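Local coordinates for protein uroporphyrinogen-III C-methyltransferase (Pseudomonas denitrificans, PDB 1S4D) that catalyses the two successive S-adenosyl-L-methionine-dependent methylations, at C-2 and C-7, that turn uroporphyrinogen III into precorrin-2 on the way to cobalamin and siroheme, at residues B[6-12]-B[35-41]; B[85-90]-B[115-121]; B[193-197]-B[225-229]. The contacts are given in a common frame with arbitrary orientation. Where two conformers were deposited one is given. Residues are numbered along the deposited sequence.

Contact 1 of 3, residues B[6-12]-B[35-41]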
ATOM      1  N   PHE B   6      16.110  13.819  12.051  1.00 53.20           N
ATOM      2  CA  PHE B   6      15.227  13.537  10.907  1.00 51.28           C
ATOM      3  C   PHE B   6      14.809  14.910  10.324  1.00 49.65           C
ATOM      4  O   PHE B   6      13.650  15.291  10.262  1.00 49.78           O
ATOM      5  CB  PHE B   6      14.130  12.492  11.261  1.00 51.68           C
ATOM      6  CG  PHE B   6      12.793  13.046  11.722  1.00 52.03           C
ATOM      7  CD1 PHE B   6      12.671  14.286  12.321  1.00 52.47           C
ATOM      8  CD2 PHE B   6      11.645  12.252  11.584  1.00 52.64           C
ATOM      9  CE1 PHE B   6      11.419  14.749  12.730  1.00 54.22           C
ATOM     10  CE2 PHE B   6      10.401  12.688  11.998  1.00 52.45           C
ATOM     11  CZ  PHE B   6      10.281  13.937  12.571  1.00 53.93           C
ATOM     12  N   ALA B   7      15.811  15.625   9.864  1.00 47.60           N
ATOM     13  CA  ALA B   7      15.682  17.075   9.876  1.00 45.33           C
ATOM     14  C   ALA B   7      16.066  17.765   8.578  1.00 43.53           C
ATOM     15  O   ALA B   7      16.137  18.990   8.531  1.00 43.13           O
ATOM     16  CB  ALA B   7      16.460  17.660  11.064  1.00 45.34           C
ATOM     17  N   GLY B   8      16.314  16.976   7.534  1.00 41.68           N
ATOM     18  CA  GLY B   8      16.333  17.472   6.164  1.00 39.03           C
ATOM     19  C   GLY B   8      15.007  17.163   5.480  1.00 37.34           C
ATOM     20  O   GLY B   8      14.883  17.245   4.254  1.00 37.54           O
ATOM     21  N   LEU B   9      14.011  16.789   6.281  1.00 35.25           N
ATOM     22  CA  LEU B   9      12.665  16.543   5.784  1.00 32.94           C
ATOM     23  C   LEU B   9      11.968  17.865   5.515  1.00 31.77           C
ATOM     24  O   LEU B   9      12.275  18.859   6.170  1.00 31.39           O
ATOM     25  CB  LEU B   9      11.879  15.712   6.782  1.00 32.51           C
ATOM     26  CG  LEU B   9      12.418  14.283   6.843  1.00 31.57           C
ATOM     27  CD1 LEU B   9      11.544  13.402   7.709  1.00 29.53           C
ATOM     28  CD2 LEU B   9      12.605  13.690   5.447  1.00 29.57           C
ATOM     29  N   PRO B  10      11.047  17.885   4.550  1.00 30.66           N
ATOM     30  CA  PRO B  10      10.370  19.130   4.166  1.00 29.76           C
ATOM     31  C   PRO B  10       9.488  19.612   5.296  1.00 29.15           C
ATOM     32  O   PRO B  10       8.838  18.820   5.959  1.00 29.20           O
ATOM     33  CB  PRO B  10       9.502  18.714   2.980  1.00 29.68           C
ATOM     34  CG  PRO B  10       9.975  17.378   2.580  1.00 29.50           C
ATOM     35  CD  PRO B  10      10.567  16.730   3.767  1.00 30.23           C
ATOM     36  N   ALA B  11       9.496  20.913   5.530  1.00 29.00           N
ATOM     37  CA  ALA B  11       8.590  21.536   6.486  1.00 28.43           C
ATOM     38  C   ALA B  11       7.158  21.451   5.978  1.00 28.12           C
ATOM     39  O   ALA B  11       6.934  21.529   4.785  1.00 27.95           O
ATOM     40  CB  ALA B  11       8.968  22.982   6.664  1.00 27.97           C
ATOM     41  N   LEU B  12       6.194  21.290   6.878  1.00 28.12           N
ATOM     42  CA  LEU B  12       4.804  21.562   6.525  1.00 28.12           C
ATOM     43  C   LEU B  12       4.555  23.073   6.631  1.00 28.40           C
ATOM     44  O   LEU B  12       4.430  23.633   7.710  1.00 28.88           O
ATOM     45  CB  LEU B  12       3.838  20.714   7.353  1.00 27.72           C
ATOM     46  CG  LEU B  12       2.364  21.091   7.511  1.00 26.94           C
ATOM     47  CD1 LEU B  12       1.607  21.287   6.174  1.00 23.31           C
ATOM     48  CD2 LEU B  12       1.691  20.060   8.432  1.00 24.49           C
ATOM     49  N   ALA B  35       4.985  11.400  10.742  1.00 24.74           N
ATOM     50  CA  ALA B  35       5.401  11.787  12.102  1.00 25.58           C
ATOM     51  C   ALA B  35       5.952  13.219  12.118  1.00 26.23           C
ATOM     52  O   ALA B  35       5.635  14.024  12.989  1.00 26.37           O
ATOM     53  CB  ALA B  35       6.438  10.816  12.630  1.00 25.66           C
ATOM     54  N   ASN B  36       6.769  13.538  11.119  1.00 26.85           N
ATOM     55  CA  ASN B  36       7.195  14.913  10.927  1.00 26.87           C
ATOM     56  C   ASN B  36       6.030  15.903  10.703  1.00 26.86           C
ATOM     57  O   ASN B  36       5.996  16.944  11.347  1.00 27.04           O
ATOM     58  CB  ASN B  36       8.270  15.020   9.841  1.00 26.43           C
ATOM     59  CG  ASN B  36       9.064  16.296   9.956  1.00 26.29           C
ATOM     60  OD1 ASN B  36       9.411  16.731  11.059  1.00 26.91           O
ATOM     61  ND2 ASN B  36       9.327  16.928   8.826  1.00 26.35           N
ATOM     62  N   ALA B  37       5.074  15.581   9.832  1.00 27.01           N
ATOM     63  CA  ALA B  37       3.874  16.431   9.679  1.00 27.43           C
ATOM     64  C   ALA B  37       3.160  16.663  11.013  1.00 27.68           C
ATOM     65  O   ALA B  37       2.972  17.803  11.440  1.00 27.68           O
ATOM     66  CB  ALA B  37       2.908  15.848   8.670  1.00 27.04           C
ATOM     67  N   LEU B  38       2.788  15.569  11.675  1.00 28.15           N
ATOM     68  CA  LEU B  38       2.108  15.613  12.965  1.00 28.38           C
ATOM     69  C   LEU B  38       2.737  16.607  13.944  1.00 28.85           C
ATOM     70  O   LEU B  38       2.023  17.343  14.625  1.00 28.84           O
ATOM     71  CB  LEU B  38       2.097  14.221  13.577  1.00 27.98           C
ATOM     72  CG  LEU B  38       0.811  13.393  13.576  1.00 28.46           C
ATOM     73  CD1 LEU B  38      -0.332  14.100  12.885  1.00 26.08           C
ATOM     74  CD2 LEU B  38       1.043  11.984  12.992  1.00 27.20           C
ATOM     75  N   ARG B  39       4.070  16.634  13.991  1.00 29.44           N
ATOM     76  CA  ARG B  39       4.799  17.434  14.972  1.00 30.12           C
ATOM     77  C   ARG B  39       4.787  18.910  14.606  1.00 29.44           C
ATOM     78  O   ARG B  39       5.014  19.757  15.452  1.00 29.62           O
ATOM     79  CB  ARG B  39       6.221  16.857  15.227  1.00 30.69           C
ATOM     80  CG  ARG B  39       7.430  17.737  14.862  1.00 33.87           C
ATOM     81  CD  ARG B  39       8.761  16.982  14.663  1.00 38.45           C
ATOM     82  NE  ARG B  39       9.057  16.049  15.762  1.00 43.01           N
ATOM     83  CZ  ARG B  39       9.805  16.330  16.846  1.00 45.36           C
ATOM     84  NH1 ARG B  39      10.361  17.534  17.021  1.00 46.31           N
ATOM     85  NH2 ARG B  39       9.994  15.395  17.771  1.00 44.90           N
ATOM     86  N   GLN B  40       4.472  19.209  13.351  1.00 29.01           N
ATOM     87  CA  GLN B  40       4.499  20.583  12.845  1.00 28.46           C
ATOM     88  C   GLN B  40       3.122  21.216  12.712  1.00 28.21           C
ATOM     89  O   GLN B  40       2.997  22.440  12.743  1.00 28.41           O
ATOM     90  CB  GLN B  40       5.181  20.634  11.485  1.00 27.81           C
ATOM     91  CG  GLN B  40       6.671  20.747  11.566  1.00 28.71           C
ATOM     92  CD  GLN B  40       7.353  20.551  10.225  1.00 29.93           C
ATOM     93  OE1 GLN B  40       8.150  19.641  10.074  1.00 32.69           O
ATOM     94  NE2 GLN B  40       7.049  21.404   9.258  1.00 29.30           N
ATOM     95  N   ALA B  41       2.093  20.385  12.550  1.00 27.84           N
ATOM     96  CA  ALA B  41       0.759  20.871  12.201  1.00 27.29           C
ATOM     97  C   ALA B  41       0.140  21.892  13.169  1.00 27.03           C
ATOM     98  O   ALA B  41       0.260  21.778  14.386  1.00 26.77           O
ATOM     99  CB  ALA B  41      -0.170  19.720  12.001  1.00 27.39           C
TER

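Contact 2 of 3, residues B[85-90]-B[115-121]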
ATOM      1  N   LEU B  85     -10.562  22.410   4.645  1.00 27.45           N
ATOM      2  CA  LEU B  85      -9.118  22.384   4.415  1.00 27.25           C
ATOM      3  C   LEU B  85      -8.647  23.658   3.719  1.00 27.18           C
ATOM      4  O   LEU B  85      -7.657  24.265   4.118  1.00 27.46           O
ATOM      5  CB  LEU B  85      -8.706  21.155   3.601  1.00 27.12           C
ATOM      6  CG  LEU B  85      -8.914  19.778   4.261  1.00 27.08           C
ATOM      7  CD1 LEU B  85      -8.344  18.649   3.380  1.00 24.07           C
ATOM      8  CD2 LEU B  85      -8.393  19.720   5.714  1.00 23.89           C
ATOM      9  N   VAL B  86      -9.380  24.071   2.698  1.00 26.93           N
ATOM     10  CA  VAL B  86      -9.090  25.300   1.995  1.00 27.03           C
ATOM     11  C   VAL B  86      -9.217  26.499   2.947  1.00 27.54           C
ATOM     12  O   VAL B  86      -8.407  27.420   2.894  1.00 27.07           O
ATOM     13  CB  VAL B  86      -9.990  25.446   0.732  1.00 27.18           C
ATOM     14  CG1 VAL B  86      -9.904  26.863   0.118  1.00 26.41           C
ATOM     15  CG2 VAL B  86      -9.619  24.384  -0.300  1.00 25.99           C
ATOM     16  N   GLU B  87     -10.211  26.476   3.834  1.00 27.90           N
ATOM     17  CA  GLU B  87     -10.438  27.620   4.712  1.00 28.39           C
ATOM     18  C   GLU B  87      -9.282  27.758   5.717  1.00 28.15           C
ATOM     19  O   GLU B  87      -8.767  28.858   5.944  1.00 28.38           O
ATOM     20  CB  GLU B  87     -11.821  27.541   5.371  1.00 28.46           C
ATOM     21  CG  GLU B  87     -12.013  28.393   6.610  1.00 30.78           C
ATOM     22  CD  GLU B  87     -13.329  28.099   7.316  1.00 35.14           C
ATOM     23  OE1 GLU B  87     -14.296  28.849   7.075  1.00 38.88           O
ATOM     24  OE2 GLU B  87     -13.422  27.129   8.103  1.00 34.55           O
ATOM     25  N   LEU B  88      -8.863  26.623   6.270  1.00 27.82           N
ATOM     26  CA  LEU B  88      -7.721  26.531   7.178  1.00 27.12           C
ATOM     27  C   LEU B  88      -6.415  26.995   6.556  1.00 26.84           C
ATOM     28  O   LEU B  88      -5.638  27.712   7.194  1.00 26.67           O
ATOM     29  CB  LEU B  88      -7.582  25.093   7.679  1.00 27.01           C
ATOM     30  CG  LEU B  88      -8.730  24.683   8.610  1.00 26.61           C
ATOM     31  CD1 LEU B  88      -8.815  23.164   8.701  1.00 26.23           C
ATOM     32  CD2 LEU B  88      -8.602  25.337  10.002  1.00 25.01           C
ATOM     33  N   ALA B  89      -6.186  26.581   5.310  1.00 26.41           N
ATOM     34  CA  ALA B  89      -4.989  26.938   4.574  1.00 26.20           C
ATOM     35  C   ALA B  89      -4.947  28.436   4.177  1.00 26.16           C
ATOM     36  O   ALA B  89      -3.936  29.120   4.382  1.00 25.72           O
ATOM     37  CB  ALA B  89      -4.855  26.047   3.378  1.00 26.06           C
ATOM     38  N   ARG B  90      -6.043  28.942   3.631  1.00 25.83           N
ATOM     39  CA  ARG B  90      -6.150  30.360   3.305  1.00 26.12           C
ATOM     40  C   ARG B  90      -5.917  31.280   4.524  1.00 25.58           C
ATOM     41  O   ARG B  90      -5.476  32.408   4.380  1.00 25.27           O
ATOM     42  CB  ARG B  90      -7.505  30.663   2.651  1.00 26.09           C
ATOM     43  CG  ARG B  90      -7.608  30.189   1.219  1.00 27.38           C
ATOM     44  CD  ARG B  90      -8.764  30.804   0.438  1.00 29.91           C
ATOM     45  NE  ARG B  90      -8.612  30.558  -0.997  1.00 31.97           N
ATOM     46  CZ  ARG B  90      -9.621  30.416  -1.846  1.00 32.65           C
ATOM     47  NH1 ARG B  90     -10.878  30.500  -1.428  1.00 32.54           N
ATOM     48  NH2 ARG B  90      -9.371  30.180  -3.123  1.00 33.10           N
ATOM     49  N   THR B 115      -9.826  19.535  -5.046  1.00 25.66           N
ATOM     50  CA  THR B 115     -10.416  20.715  -4.446  1.00 25.67           C
ATOM     51  C   THR B 115      -9.327  21.705  -4.046  1.00 25.60           C
ATOM     52  O   THR B 115      -9.442  22.902  -4.333  1.00 25.83           O
ATOM     53  CB  THR B 115     -11.289  20.328  -3.240  1.00 25.83           C
ATOM     54  OG1 THR B 115     -12.327  19.442  -3.676  1.00 26.80           O
ATOM     55  CG2 THR B 115     -12.054  21.529  -2.719  1.00 24.35           C
ATOM     56  N   LEU B 116      -8.266  21.210  -3.406  1.00 25.14           N
ATOM     57  CA  LEU B 116      -7.118  22.062  -3.077  1.00 24.83           C
ATOM     58  C   LEU B 116      -6.599  22.838  -4.327  1.00 24.90           C
ATOM     59  O   LEU B 116      -6.475  24.064  -4.298  1.00 24.89           O
ATOM     60  CB  LEU B 116      -6.019  21.250  -2.387  1.00 24.23           C
ATOM     61  CG  LEU B 116      -5.973  21.098  -0.845  1.00 25.06           C
ATOM     62  CD1 LEU B 116      -7.103  21.773  -0.070  1.00 22.41           C
ATOM     63  CD2 LEU B 116      -5.850  19.651  -0.406  1.00 24.30           C
ATOM     64  N   VAL B 117      -6.352  22.131  -5.428  1.00 24.46           N
ATOM     65  CA  VAL B 117      -5.870  22.766  -6.644  1.00 24.38           C
ATOM     66  C   VAL B 117      -6.819  23.868  -7.169  1.00 25.32           C
ATOM     67  O   VAL B 117      -6.389  24.997  -7.424  1.00 25.45           O
ATOM     68  CB  VAL B 117      -5.566  21.727  -7.734  1.00 24.14           C
ATOM     69  CG1 VAL B 117      -5.295  22.416  -9.054  1.00 22.42           C
ATOM     70  CG2 VAL B 117      -4.378  20.882  -7.320  1.00 22.68           C
ATOM     71  N   GLU B 118      -8.101  23.529  -7.299  1.00 25.84           N
ATOM     72  CA  GLU B 118      -9.156  24.449  -7.708  1.00 26.33           C
ATOM     73  C   GLU B 118      -9.099  25.793  -6.963  1.00 26.30           C
ATOM     74  O   GLU B 118      -9.354  26.846  -7.549  1.00 26.65           O
ATOM     75  CB  GLU B 118     -10.508  23.745  -7.489  1.00 26.80           C
ATOM     76  CG  GLU B 118     -11.799  24.551  -7.652  1.00 28.07           C
ATOM     77  CD  GLU B 118     -12.996  23.793  -7.078  1.00 32.27           C
ATOM     78  OE1 GLU B 118     -12.914  22.544  -6.940  1.00 34.20           O
ATOM     79  OE2 GLU B 118     -14.021  24.426  -6.738  1.00 34.41           O
ATOM     80  N   HIS B 119      -8.749  25.755  -5.682  1.00 26.25           N
ATOM     81  CA  HIS B 119      -8.745  26.957  -4.850  1.00 26.11           C
ATOM     82  C   HIS B 119      -7.339  27.474  -4.586  1.00 26.17           C
ATOM     83  O   HIS B 119      -7.133  28.266  -3.656  1.00 25.50           O
ATOM     84  CB  HIS B 119      -9.463  26.710  -3.524  1.00 25.87           C
ATOM     85  CG  HIS B 119     -10.870  26.225  -3.673  1.00 25.41           C
ATOM     86  ND1 HIS B 119     -11.961  27.062  -3.567  1.00 24.77           N
ATOM     87  CD2 HIS B 119     -11.366  24.987  -3.908  1.00 24.53           C
ATOM     88  CE1 HIS B 119     -13.069  26.365  -3.740  1.00 25.03           C
ATOM     89  NE2 HIS B 119     -12.736  25.101  -3.945  1.00 25.84           N
ATOM     90  N   GLN B 120      -6.381  27.019  -5.404  1.00 26.48           N
ATOM     91  CA  GLN B 120      -5.004  27.559  -5.408  1.00 26.78           C
ATOM     92  C   GLN B 120      -4.225  27.263  -4.107  1.00 26.50           C
ATOM     93  O   GLN B 120      -3.382  28.055  -3.678  1.00 27.16           O
ATOM     94  CB  GLN B 120      -4.993  29.068  -5.708  0.50 26.64           C
ATOM     95  CG  GLN B 120      -5.713  29.476  -6.971  0.50 26.69           C
ATOM     96  CD  GLN B 120      -4.858  29.274  -8.180  0.50 27.19           C
ATOM     97  OE1 GLN B 120      -4.866  28.195  -8.765  0.50 28.38           O
ATOM     98  NE2 GLN B 120      -4.098  30.299  -8.557  0.50 27.45           N
ATOM     99  N   VAL B 121      -4.496  26.124  -3.479  1.00 25.66           N
ATOM    100  CA  VAL B 121      -3.790  25.778  -2.248  1.00 24.80           C
ATOM    101  C   VAL B 121      -2.743  24.701  -2.546  1.00 25.06           C
ATOM    102  O   VAL B 121      -3.092  23.645  -3.064  1.00 25.64           O
ATOM    103  CB  VAL B 121      -4.785  25.311  -1.164  1.00 24.77           C
ATOM    104  CG1 VAL B 121      -4.069  24.807   0.068  1.00 23.85           C
ATOM    105  CG2 VAL B 121      -5.731  26.431  -0.798  1.00 22.59           C
TER

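Contact 3 of 3, residues B[193-197]-B[225-229]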
ATOM      1  N   THR B 193     -20.181 -11.903  -2.328  1.00 19.89           N
ATOM      2  CA  THR B 193     -19.799 -13.288  -2.284  1.00 19.79           C
ATOM      3  C   THR B 193     -20.597 -14.142  -3.258  1.00 19.47           C
ATOM      4  O   THR B 193     -20.074 -15.086  -3.853  1.00 20.53           O
ATOM      5  CB  THR B 193     -19.925 -13.727  -0.846  1.00 20.14           C
ATOM      6  OG1 THR B 193     -18.619 -14.070  -0.361  1.00 22.46           O
ATOM      7  CG2 THR B 193     -20.735 -14.942  -0.706  1.00 19.13           C
ATOM      8  N   ALA B 194     -21.862 -13.814  -3.463  1.00 18.67           N
ATOM      9  CA  ALA B 194     -22.614 -14.537  -4.488  1.00 17.20           C
ATOM     10  C   ALA B 194     -22.153 -14.128  -5.925  1.00 16.96           C
ATOM     11  O   ALA B 194     -22.151 -14.972  -6.844  1.00 16.20           O
ATOM     12  CB  ALA B 194     -24.107 -14.352  -4.290  1.00 16.18           C
ATOM     13  N   ASN B 195     -21.742 -12.859  -6.108  1.00 15.88           N
ATOM     14  CA  ASN B 195     -21.238 -12.416  -7.407  1.00 15.90           C
ATOM     15  C   ASN B 195     -20.037 -13.263  -7.791  1.00 16.01           C
ATOM     16  O   ASN B 195     -19.988 -13.851  -8.870  1.00 16.85           O
ATOM     17  CB  ASN B 195     -20.840 -10.947  -7.401  1.00 15.42           C
ATOM     18  CG  ASN B 195     -22.042  -9.979  -7.437  1.00 16.30           C
ATOM     19  OD1 ASN B 195     -21.897  -8.807  -7.067  1.00 21.73           O
ATOM     20  ND2 ASN B 195     -23.198 -10.443  -7.872  1.00 10.76           N
ATOM     21  N   LEU B 196     -19.094 -13.367  -6.872  1.00 15.78           N
ATOM     22  CA  LEU B 196     -17.886 -14.118  -7.097  1.00 15.38           C
ATOM     23  C   LEU B 196     -18.183 -15.579  -7.415  1.00 15.48           C
ATOM     24  O   LEU B 196     -17.566 -16.146  -8.320  1.00 15.67           O
ATOM     25  CB  LEU B 196     -17.013 -14.022  -5.851  1.00 15.55           C
ATOM     26  CG  LEU B 196     -15.800 -13.100  -5.718  1.00 14.54           C
ATOM     27  CD1 LEU B 196     -15.661 -12.045  -6.852  1.00 12.75           C
ATOM     28  CD2 LEU B 196     -15.736 -12.480  -4.308  1.00 11.04           C
ATOM     29  N   ILE B 197     -19.106 -16.199  -6.678  1.00 15.39           N
ATOM     30  CA  ILE B 197     -19.456 -17.600  -6.948  1.00 15.60           C
ATOM     31  C   ILE B 197     -20.126 -17.764  -8.339  1.00 15.72           C
ATOM     32  O   ILE B 197     -19.886 -18.750  -9.038  1.00 15.84           O
ATOM     33  CB  ILE B 197     -20.355 -18.219  -5.792  1.00 16.12           C
ATOM     34  CG1 ILE B 197     -19.571 -18.297  -4.462  1.00 16.45           C
ATOM     35  CG2 ILE B 197     -20.954 -19.610  -6.198  1.00 13.57           C
ATOM     36  CD1 ILE B 197     -20.421 -18.559  -3.210  1.00 12.88           C
ATOM     37  N   LEU B 225     -16.105 -18.801   0.724  1.00 19.11           N
ATOM     38  CA  LEU B 225     -17.022 -17.888   0.020  1.00 19.14           C
ATOM     39  C   LEU B 225     -18.497 -18.209   0.336  1.00 19.77           C
ATOM     40  O   LEU B 225     -19.284 -17.318   0.677  1.00 20.10           O
ATOM     41  CB  LEU B 225     -16.788 -17.919  -1.496  1.00 18.75           C
ATOM     42  CG  LEU B 225     -15.602 -17.150  -2.103  1.00 18.00           C
ATOM     43  CD1 LEU B 225     -15.476 -17.461  -3.597  1.00 14.86           C
ATOM     44  CD2 LEU B 225     -15.646 -15.634  -1.851  1.00 13.19           C
ATOM     45  N   ALA B 226     -18.866 -19.486   0.241  1.00 19.67           N
ATOM     46  CA  ALA B 226     -20.236 -19.871   0.516  1.00 19.28           C
ATOM     47  C   ALA B 226     -20.597 -19.503   1.950  1.00 19.60           C
ATOM     48  O   ALA B 226     -21.634 -18.896   2.170  1.00 20.44           O
ATOM     49  CB  ALA B 226     -20.437 -21.331   0.270  1.00 18.73           C
ATOM     50  N   ARG B 227     -19.743 -19.843   2.917  1.00 19.12           N
ATOM     51  CA  ARG B 227     -20.081 -19.650   4.329  1.00 19.07           C
ATOM     52  C   ARG B 227     -19.817 -18.244   4.856  1.00 17.99           C
ATOM     53  O   ARG B 227     -20.178 -17.940   5.993  1.00 17.94           O
ATOM     54  CB  ARG B 227     -19.310 -20.629   5.205  1.00 19.70           C
ATOM     55  CG  ARG B 227     -19.803 -22.066   5.135  1.00 23.99           C
ATOM     56  CD  ARG B 227     -18.700 -23.096   5.314  1.00 30.70           C
ATOM     57  NE  ARG B 227     -17.650 -22.604   6.203  1.00 35.96           N
ATOM     58  CZ  ARG B 227     -17.651 -22.762   7.524  1.00 40.07           C
ATOM     59  NH1 ARG B 227     -16.647 -22.267   8.255  1.00 40.36           N
ATOM     60  NH2 ARG B 227     -18.658 -23.417   8.115  1.00 41.52           N
ATOM     61  N   ALA B 228     -19.183 -17.395   4.050  1.00 16.51           N
ATOM     62  CA  ALA B 228     -18.688 -16.113   4.543  1.00 15.51           C
ATOM     63  C   ALA B 228     -19.766 -15.249   5.199  1.00 14.99           C
ATOM     64  O   ALA B 228     -19.583 -14.737   6.318  1.00 14.52           O
ATOM     65  CB  ALA B 228     -18.005 -15.360   3.436  1.00 15.46           C
ATOM     66  N   GLU B 229     -20.895 -15.104   4.504  1.00 14.39           N
ATOM     67  CA  GLU B 229     -21.964 -14.220   4.958  1.00 13.57           C
ATOM     68  C   GLU B 229     -22.535 -14.666   6.299  1.00 13.11           C
ATOM     69  O   GLU B 229     -22.661 -13.853   7.201  1.00 12.53           O
ATOM     70  CB  GLU B 229     -23.056 -14.061   3.909  1.00 13.05           C
ATOM     71  CG  GLU B 229     -24.207 -13.202   4.400  1.00 14.51           C
ATOM     72  CD  GLU B 229     -25.412 -13.228   3.486  1.00 18.43           C
ATOM     73  OE1 GLU B 229     -26.255 -12.324   3.647  1.00 19.71           O
ATOM     74  OE2 GLU B 229     -25.515 -14.132   2.609  1.00 19.01           O
TER

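Contact 1 of 3, residues B[6-12]-B[35-41]
This is a loop-on-helix packing contact in the N-terminal half of the chain: the irregular segment 6-12, leading into strand 16-21, wraps the C-terminal part of helix 32-40. Its two ends grip the helix with apolar side chains. At one end the ring of F6 turns its edge to the helix, with CE2 4.4 Å from CB of A35 and CE1 4.0 Å from CD of R39; CE1 also lies 3.3 Å from OD1 of N36. At the other, L12 sends CD2 to 4.0 Å from CB of A41 and 4.4 Å from CB of A37; small alanines leave room for this leucine, which also reaches W18 on the strand beneath. Between them N36 faces the loop, its ND2 3.5 Å from CB of L9 and 3.5 Å from O of P10. Q40 places its terminal amide against the backbone of A11 and L12. Apolar anchors at both ends, with amide side chains facing the loop between them, thus hold an irregular segment to the helix.

Contact 2 of 3, residues B[85-90]-B[115-121]
The most striking feature is how helix 109-118 ends: it closes in a Schellman motif, and the chain that emerges from it, as much as the helix itself, packs against 85-90. V121 N donates a hydrogen bond to L116 O at 3.0 Å and Q120 N donates one to V117 O at 2.9 Å, with Q120 as the C-prime residue at positive phi. The reversal brings V121 back toward the neighbouring helix, where its CG1 lies 3.6 Å from CB of A89; alanine's short side chain lets the branched valine come this close. V86 is the centre of the contact. Its CG2 meets CD1 of L116 at 3.6 Å, while its CG1 lies 3.7 Å from CB of H119 and 4.3 Å from CG2 of V121, so that V86 sits between the last helical turn and the chain beyond it. L85 extends the apolar patch, with CB 4.1 Å from CD1 of L116. At the outer edge the long side chain of R90 spans to the exposed helix end, where NH2 gives a weak hydrogen bond to O of H119 (3.0 Å), the carbonyl of the first residue beyond the helix; the same NH2 comes to the edge of the imidazole. The contact joins two helices of the alpha/beta half that lie over its parallel sheet. Beneath them, A89, L116 and V121 rest on V17 of strand 16-21, while L85 reaches V95 of strand 94-99 and V45 of strand 43-46.

Contact 3 of 3, residues B[193-197]-B[225-229]
L225 forms the apolar centre, filling the space between two helices with its CD2 4.0 Å from CD2 of L196 and its CB 4.1 Å from CD1 of I197. Leucine suits this buried position because its branched end can reach L196 while its stem meets I197. The I197 CD1 methyl continues over A226, 3.9 Å from its N and 4.4 Å from its CB. The helical segments run nearly antiparallel, at 167°, their axes approaching to 9.4 Å. They belong to a helix, two antiparallel strands, helix unit in the mixed-sheet half of this tetrapyrrole methylase: helices 189-198 and 225-235 flank strands 206-211 and 219-224, neighbours in that sheet, and L225 and A228 also touch V207 and F209 of the former strand. Farther along, A228 presents CB 4.1 Å from OG1 of T193. That threonine marks the polar edge: its CG2 comes unusually close, 3.1 Å, to O of L225, and its OG1 donates a weak hydrogen bond, 3.5 Å long, to the same carbonyl.

Contacts 1 and 2 belong to the N-terminal half, built on the parallel sheet; contact 3 belongs to the C-terminal half, built on the mixed sheet. The first two have centres 20 Å and nearest atoms about 8 Å apart, and pack on opposite faces of the parallel sheet, contact 1 on W18 and L96, contact 2 on V17 and V95. Contact 3 lies on the opposite side of the chain's centre, 45 Å from contact 1 and 43 Å from contact 2, centre to centre. S-adenosyl-L-homocysteine sits between the halves. Contacts 1 and 2 lie away from its binding residues; in contact 3 the side chain of A228 is about 11 Å from that of A241, one of them.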